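Local coordinates for protein thioredoxin (H-type,TRX-H) (PDB 5ZF2) that is a thioredoxin-like effector that inhibits ASK1-MAPK signalling in the host to promote pathogenesis, and is probably also a thiol-disulfide oxidoreductase, at residues A8-A13 with I77-G82. Residues are numbered along the deposited sequence; the frame is centred on the assembly and turned at random.
Sequences AAFTQA and ILYRNG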
loop_
_atom_site.group_PDB
_atom_site.type_symbol
_atom_site.label_atom_id
_atom_site.label_comp_id
_atom_site.label_asym_id
_atom_site.label_seq_id
_atom_site.Cartn_x
_atom_site.Cartn_y
_atom_site.Cartn_z
ATOM N N ALA A 8 -5.930 -11.529 -8.775
ATOM C CA ALA A 8 -6.043 -12.787 -8.045
ATOM C C ALA A 8 -5.286 -12.740 -6.721
ATOM O O ALA A 8 -5.778 -13.236 -5.701
ATOM C CB ALA A 8 -5.547 -13.948 -8.903
ATOM N N ALA A 9 -4.078 -12.173 -6.706
ATOM C CA ALA A 9 -3.362 -12.140 -5.436
ATOM C C ALA A 9 -4.033 -11.192 -4.440
ATOM O O ALA A 9 -4.043 -11.462 -3.235
ATOM C CB ALA A 9 -1.897 -11.761 -5.662
ATOM N N PHE A 10 -4.584 -10.076 -4.912
ATOM C CA PHE A 10 -5.251 -9.143 -4.000
ATOM C C PHE A 10 -6.499 -9.769 -3.388
ATOM O O PHE A 10 -6.716 -9.688 -2.168
ATOM C CB PHE A 10 -5.609 -7.846 -4.729
ATOM C CG PHE A 10 -6.354 -6.855 -3.878
ATOM C CD1 PHE A 10 -5.685 -6.068 -2.950
ATOM C CD2 PHE A 10 -7.724 -6.709 -4.008
ATOM C CE1 PHE A 10 -6.395 -5.136 -2.168
ATOM C CE2 PHE A 10 -8.438 -5.794 -3.221
ATOM C CZ PHE A 10 -7.768 -5.008 -2.312
ATOM N N THR A 11 -7.342 -10.395 -4.217
ATOM C CA THR A 11 -8.571 -10.969 -3.688
ATOM C C THR A 11 -8.261 -12.086 -2.699
ATOM O O THR A 11 -8.931 -12.215 -1.663
ATOM C CB THR A 11 -9.477 -11.486 -4.821
ATOM O OG1 THR A 11 -8.891 -12.630 -5.427
ATOM C CG2 THR A 11 -9.704 -10.429 -5.896
ATOM N N GLN A 12 -7.216 -12.873 -2.970
ATOM C CA GLN A 12 -6.860 -13.933 -2.035
ATOM C C GLN A 12 -6.328 -13.348 -0.730
ATOM O O GLN A 12 -6.661 -13.840 0.356
ATOM C CB GLN A 12 -5.851 -14.882 -2.674
ATOM C CG GLN A 12 -5.350 -15.964 -1.748
ATOM C CD GLN A 12 -3.840 -16.077 -1.772
ATOM O OE1 GLN A 12 -3.282 -16.712 -2.663
ATOM N NE2 GLN A 12 -3.164 -15.426 -0.819
ATOM N N ALA A 13 -5.529 -12.277 -0.807
ATOM C CA ALA A 13 -5.091 -11.606 0.418
ATOM C C ALA A 13 -6.279 -11.066 1.220
ATOM O O ALA A 13 -6.339 -11.238 2.445
ATOM C CB ALA A 13 -4.104 -10.479 0.083
ATOM N N ILE A 77 -3.377 2.845 0.984
ATOM C CA ILE A 77 -4.671 2.447 1.527
ATOM C C ILE A 77 -4.478 1.206 2.375
ATOM O O ILE A 77 -3.957 0.198 1.892
ATOM C CB ILE A 77 -5.703 2.151 0.433
ATOM C CG1 ILE A 77 -5.749 3.304 -0.582
ATOM C CG2 ILE A 77 -7.081 1.872 1.121
ATOM C CD1 ILE A 77 -6.559 2.964 -1.849
ATOM N N LEU A 78 -4.930 1.258 3.615
ATOM C CA LEU A 78 -4.728 0.140 4.531
ATOM C C LEU A 78 -6.058 -0.578 4.694
ATOM O O LEU A 78 -7.081 0.056 4.957
ATOM C CB LEU A 78 -4.190 0.605 5.887
ATOM C CG LEU A 78 -3.955 -0.527 6.904
ATOM C CD1 LEU A 78 -2.852 -1.520 6.416
ATOM C CD2 LEU A 78 -3.596 0.015 8.287
ATOM N N TYR A 79 -6.044 -1.890 4.514
ATOM C CA TYR A 79 -7.210 -2.726 4.757
ATOM C C TYR A 79 -6.942 -3.650 5.928
ATOM O O TYR A 79 -5.815 -4.114 6.123
ATOM C CB TYR A 79 -7.561 -3.582 3.530
ATOM C CG TYR A 79 -7.975 -2.798 2.332
ATOM C CD1 TYR A 79 -7.030 -2.190 1.535
ATOM C CD2 TYR A 79 -9.316 -2.674 1.985
ATOM C CE1 TYR A 79 -7.388 -1.472 0.422
ATOM C CE2 TYR A 79 -9.695 -1.938 0.869
ATOM C CZ TYR A 79 -8.724 -1.343 0.102
ATOM O OH TYR A 79 -9.062 -0.640 -1.009
ATOM N N ARG A 80 -7.990 -3.923 6.707
ATOM C CA ARG A 80 -7.952 -4.977 7.715
ATOM C C ARG A 80 -9.207 -5.815 7.544
ATOM O O ARG A 80 -10.308 -5.268 7.406
ATOM C CB ARG A 80 -7.832 -4.409 9.141
ATOM C CG ARG A 80 -6.425 -3.858 9.419
ATOM C CD ARG A 80 -6.245 -3.256 10.808
ATOM N NE ARG A 80 -4.866 -2.825 11.021
ATOM C CZ ARG A 80 -4.526 -1.868 11.876
ATOM N NH1 ARG A 80 -5.469 -1.276 12.568
ATOM N NH2 ARG A 80 -3.257 -1.493 12.047
ATOM N N ASN A 81 -9.019 -7.132 7.474
ATOM C CA ASN A 81 -10.109 -8.083 7.304
ATOM C C ASN A 81 -10.937 -7.755 6.065
ATOM O O ASN A 81 -12.161 -7.944 6.048
ATOM C CB ASN A 81 -10.997 -8.143 8.554
ATOM C CG ASN A 81 -11.820 -9.414 8.614
ATOM O OD1 ASN A 81 -11.363 -10.487 8.197
ATOM N ND2 ASN A 81 -13.058 -9.298 9.097
ATOM N N GLY A 82 -10.274 -7.242 5.029
ATOM C CA GLY A 82 -10.932 -7.007 3.757
ATOM C C GLY A 82 -11.661 -5.691 3.642
ATOM O O GLY A 82 -12.359 -5.483 2.650
#
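Phe10 and Tyr79 meet as a T-shaped pair: the edge of the phenylalanine ring, at CZ, points into one face of the tyrosine ring. The planes stand at 80°, the centroids lie 5.9 Å apart, and the nearest atoms, Phe10 CZ and Tyr79 CE1, are 4.5 Å from each other. This sets slightly positive rim hydrogens against an electron-rich face. Tyr79 leaves the strand pointing toward the helix, and Phe10, with CG anti to the backbone N (chi1 177°), brings its ring across to meet it. Phe10 is buried, packed in by Val20, Val22 and Phe68, a setting that suits a wholly apolar side chain, although the direct contact with Tyr79 is slight (59 Å²). In the thioredoxin fold this joins helix 7-15 to strand 75-80 of the central sheet, on the sheet face that helix 62-68 also packs against. Tyr79 fits the border of that layer: its ring offers a flat apolar face to Phe10 and its side chain also touches Val22 and Phe68, while the residue stays partly exposed. On the helix, Ala8, Thr11 and Gln12 lie on the solvent side, where small or polar residues are at home; past the strand, Asn81 and Gly82 suit the two left-handed positions of a type I' hairpin turn to strand 83-89, and at Gly82 a CB would run into the carbonyl O of Asn81.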